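PDB 2W1K: putative sortase from Streptococcus pneumoniae, which probably acts as a class C sortase, a cysteine transpeptidase that takes part in building the pilus fibre on the pneumococcal surface. Local coordinates for residues 80-84 against 85-89. Numbering follows the deposited sequence.
Sequences LGADY and HHLGM
Asp83 caps the N-terminus of the short helix 84-89: its OD1 takes the backbone N-H of His86 (OD1 to N 2.7 Å), with the N nearly in line with the carboxylate C-O bond. CG sits between the backbone N and the carbonyl carbon (chi1 51°), which folds the carboxylate back over the first helical turn. On the backbone, Leu87 N donates to Asp83 O at 2.9 Å, opening the helical pattern, while the bond from Gly88 N to Tyr84 O is weak.

The His86 imidazole reaches back past the cap to the end of the preceding strand. Its ND1 donates to Gly81 O over 2.6 Å, the acceptor lying close to the ring plane, and Leu80 O approaches the same edge at 3.1 Å from CE1. Asp83 OD2 stands over one face near the rim, the carboxylate and ring planes 49° apart. With NE2 bonded to Asp61, both ring nitrogens are engaged, which fixes the ring's rotation. A water 2.8 Å from Asp83 OD2 donates to it; its approach to His85 ND1 is too short to be trusted.

Apolar contact is slight: Leu87 CD1 comes within 4.4 Å of Ala82 CB, though the methyl points away from the helix. Both side chains touch Ala92 of strand 91-93, and Gly81 bonds through its backbone to His93, so the capped turn joins strand 74-80 to its parallel neighbour 91-93 as the helical crossover within the sortase beta-barrel.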
ATOM      1  N   LEU A  80       7.975   1.474  -3.546  1.00 27.78           N
ATOM      2  CA  LEU A  80       7.832   0.297  -4.433  1.00 28.38           C
ATOM      3  C   LEU A  80       8.904  -0.772  -4.183  1.00 28.47           C
ATOM      4  O   LEU A  80      10.132  -0.563  -4.501  1.00 27.32           O
ATOM      5  CB  LEU A  80       7.933   0.760  -5.899  1.00 26.94           C
ATOM      6  CG  LEU A  80       6.856   1.791  -6.316  1.00 29.43           C
ATOM      7  CD1 LEU A  80       7.086   2.120  -7.816  1.00 23.80           C
ATOM      8  CD2 LEU A  80       5.429   1.206  -6.059  1.00 25.48           C
ATOM      9  N   GLY A  81       8.448  -1.972  -3.824  1.00 28.14           N
ATOM     10  CA  GLY A  81       9.391  -3.047  -3.497  1.00 27.47           C
ATOM     11  C   GLY A  81       9.788  -3.145  -2.017  1.00 27.68           C
ATOM     12  O   GLY A  81      10.238  -2.200  -1.425  1.00 27.97           O
ATOM     13  N   ALA A  82       9.579  -4.299  -1.411  1.00 28.52           N
ATOM     14  CA  ALA A  82       9.493  -4.351   0.007  1.00 29.67           C
ATOM     15  C   ALA A  82      10.832  -4.968   0.400  1.00 30.16           C
ATOM     16  O   ALA A  82      10.891  -6.144   0.558  1.00 30.52           O
ATOM     17  CB  ALA A  82       8.291  -5.323   0.440  1.00 29.00           C
ATOM     18  N   ASP A  83      11.904  -4.199   0.456  1.00 29.23           N
ATOM     19  CA  ASP A  83      13.193  -4.714   0.962  1.00 27.89           C
ATOM     20  C   ASP A  83      13.430  -4.045   2.341  1.00 26.74           C
ATOM     21  O   ASP A  83      12.642  -3.214   2.813  1.00 25.21           O
ATOM     22  CB  ASP A  83      14.335  -4.378   0.003  1.00 24.57           C
ATOM     23  CG  ASP A  83      14.341  -2.904  -0.352  1.00 31.02           C
ATOM     24  OD1 ASP A  83      13.789  -2.104   0.445  1.00 31.08           O
ATOM     25  OD2 ASP A  83      14.768  -2.515  -1.463  1.00 31.73           O
ATOM     26  N   TYR A  84      14.548  -4.383   2.955  1.00 26.62           N
ATOM     27  CA  TYR A  84      14.945  -3.844   4.236  1.00 27.88           C
ATOM     28  C   TYR A  84      15.000  -2.350   4.199  1.00 26.38           C
ATOM     29  O   TYR A  84      14.597  -1.713   5.146  1.00 26.55           O
ATOM     30  CB  TYR A  84      16.375  -4.369   4.554  1.00 28.69           C
ATOM     31  CG  TYR A  84      16.975  -3.888   5.870  1.00 36.33           C
ATOM     32  CD1 TYR A  84      16.928  -4.728   7.047  1.00 43.11           C
ATOM     33  CD2 TYR A  84      17.600  -2.614   5.991  1.00 38.65           C
ATOM     34  CE1 TYR A  84      17.531  -4.328   8.306  1.00 41.07           C
ATOM     35  CE2 TYR A  84      18.161  -2.199   7.258  1.00 38.72           C
ATOM     36  CZ  TYR A  84      18.116  -3.074   8.383  1.00 40.30           C
ATOM     37  OH  TYR A  84      18.651  -2.690   9.579  1.00 46.26           O
ATOM     38  N   HIS A  85      15.595  -1.799   3.136  1.00 26.62           N
ATOM     39  CA  HIS A  85      15.821  -0.371   2.987  1.00 28.48           C
ATOM     40  C   HIS A  85      14.489   0.333   2.997  1.00 30.05           C
ATOM     41  O   HIS A  85      14.246   1.193   3.868  1.00 29.68           O
ATOM     42  CB  HIS A  85      16.616  -0.150   1.692  1.00 30.69           C
ATOM     43  CG  HIS A  85      16.720   1.273   1.234  1.00 34.24           C
ATOM     44  ND1 HIS A  85      16.469   1.665  -0.075  1.00 35.49           N
ATOM     45  CD2 HIS A  85      17.020   2.414   1.917  1.00 40.45           C
ATOM     46  CE1 HIS A  85      16.619   2.982  -0.173  1.00 36.09           C
ATOM     47  NE2 HIS A  85      16.991   3.458   1.006  1.00 36.71           N
ATOM     48  N   HIS A  86      13.599  -0.010   2.061  1.00 29.77           N
ATOM     49  CA  HIS A  86      12.268   0.629   2.018  1.00 30.63           C
ATOM     50  C   HIS A  86      11.404   0.403   3.276  1.00 30.30           C
ATOM     51  O   HIS A  86      10.664   1.286   3.758  1.00 30.39           O
ATOM     52  CB  HIS A  86      11.430   0.136   0.816  1.00 26.75           C
ATOM     53  CG  HIS A  86      11.946   0.603  -0.500  1.00 30.79           C
ATOM     54  ND1 HIS A  86      11.651  -0.027  -1.700  1.00 26.72           N
ATOM     55  CD2 HIS A  86      12.841   1.591  -0.799  1.00 31.51           C
ATOM     56  CE1 HIS A  86      12.342   0.550  -2.664  1.00 22.31           C
ATOM     57  NE2 HIS A  86      13.035   1.559  -2.147  1.00 26.94           N
ATOM     58  N   LEU A  87      11.428  -0.812   3.780  1.00 31.00           N
ATOM     59  CA  LEU A  87      10.649  -1.079   4.982  1.00 28.85           C
ATOM     60  C   LEU A  87      11.195  -0.384   6.216  1.00 30.50           C
ATOM     61  O   LEU A  87      10.469  -0.261   7.214  1.00 29.26           O
ATOM     62  CB  LEU A  87      10.548  -2.568   5.257  1.00 29.96           C
ATOM     63  CG  LEU A  87       9.593  -3.336   4.295  1.00 28.35           C
ATOM     64  CD1 LEU A  87       9.689  -4.856   4.594  1.00 28.75           C
ATOM     65  CD2 LEU A  87       8.150  -2.795   4.393  1.00 29.47           C
ATOM     66  N   GLY A  88      12.458   0.069   6.141  1.00 28.74           N
ATOM     67  CA  GLY A  88      13.032   0.862   7.223  1.00 30.21           C
ATOM     68  C   GLY A  88      12.553   2.297   7.099  1.00 32.94           C
ATOM     69  O   GLY A  88      12.640   3.078   8.061  1.00 31.36           O
ATOM     70  N   MET A  89      12.056   2.681   5.913  1.00 33.09           N
ATOM     71  CA  MET A  89      11.634   4.089   5.722  1.00 33.45           C
ATOM     72  C   MET A  89      10.139   4.387   5.625  1.00 32.11           C
ATOM     73  O   MET A  89       9.746   5.584   5.603  1.00 33.49           O
ATOM     74  CB  MET A  89      12.423   4.777   4.556  1.00 34.26           C
ATOM     75  CG  MET A  89      12.426   4.032   3.297  1.00 36.43           C
ATOM     76  SD  MET A  89      13.920   4.490   2.277  1.00 41.11           S
ATOM     77  CE  MET A  89      13.784   6.258   2.394  1.00 38.31           C
TER
HETATM   78  O   HOH W   1      16.088  -0.086  -1.745  1.00 36.99           O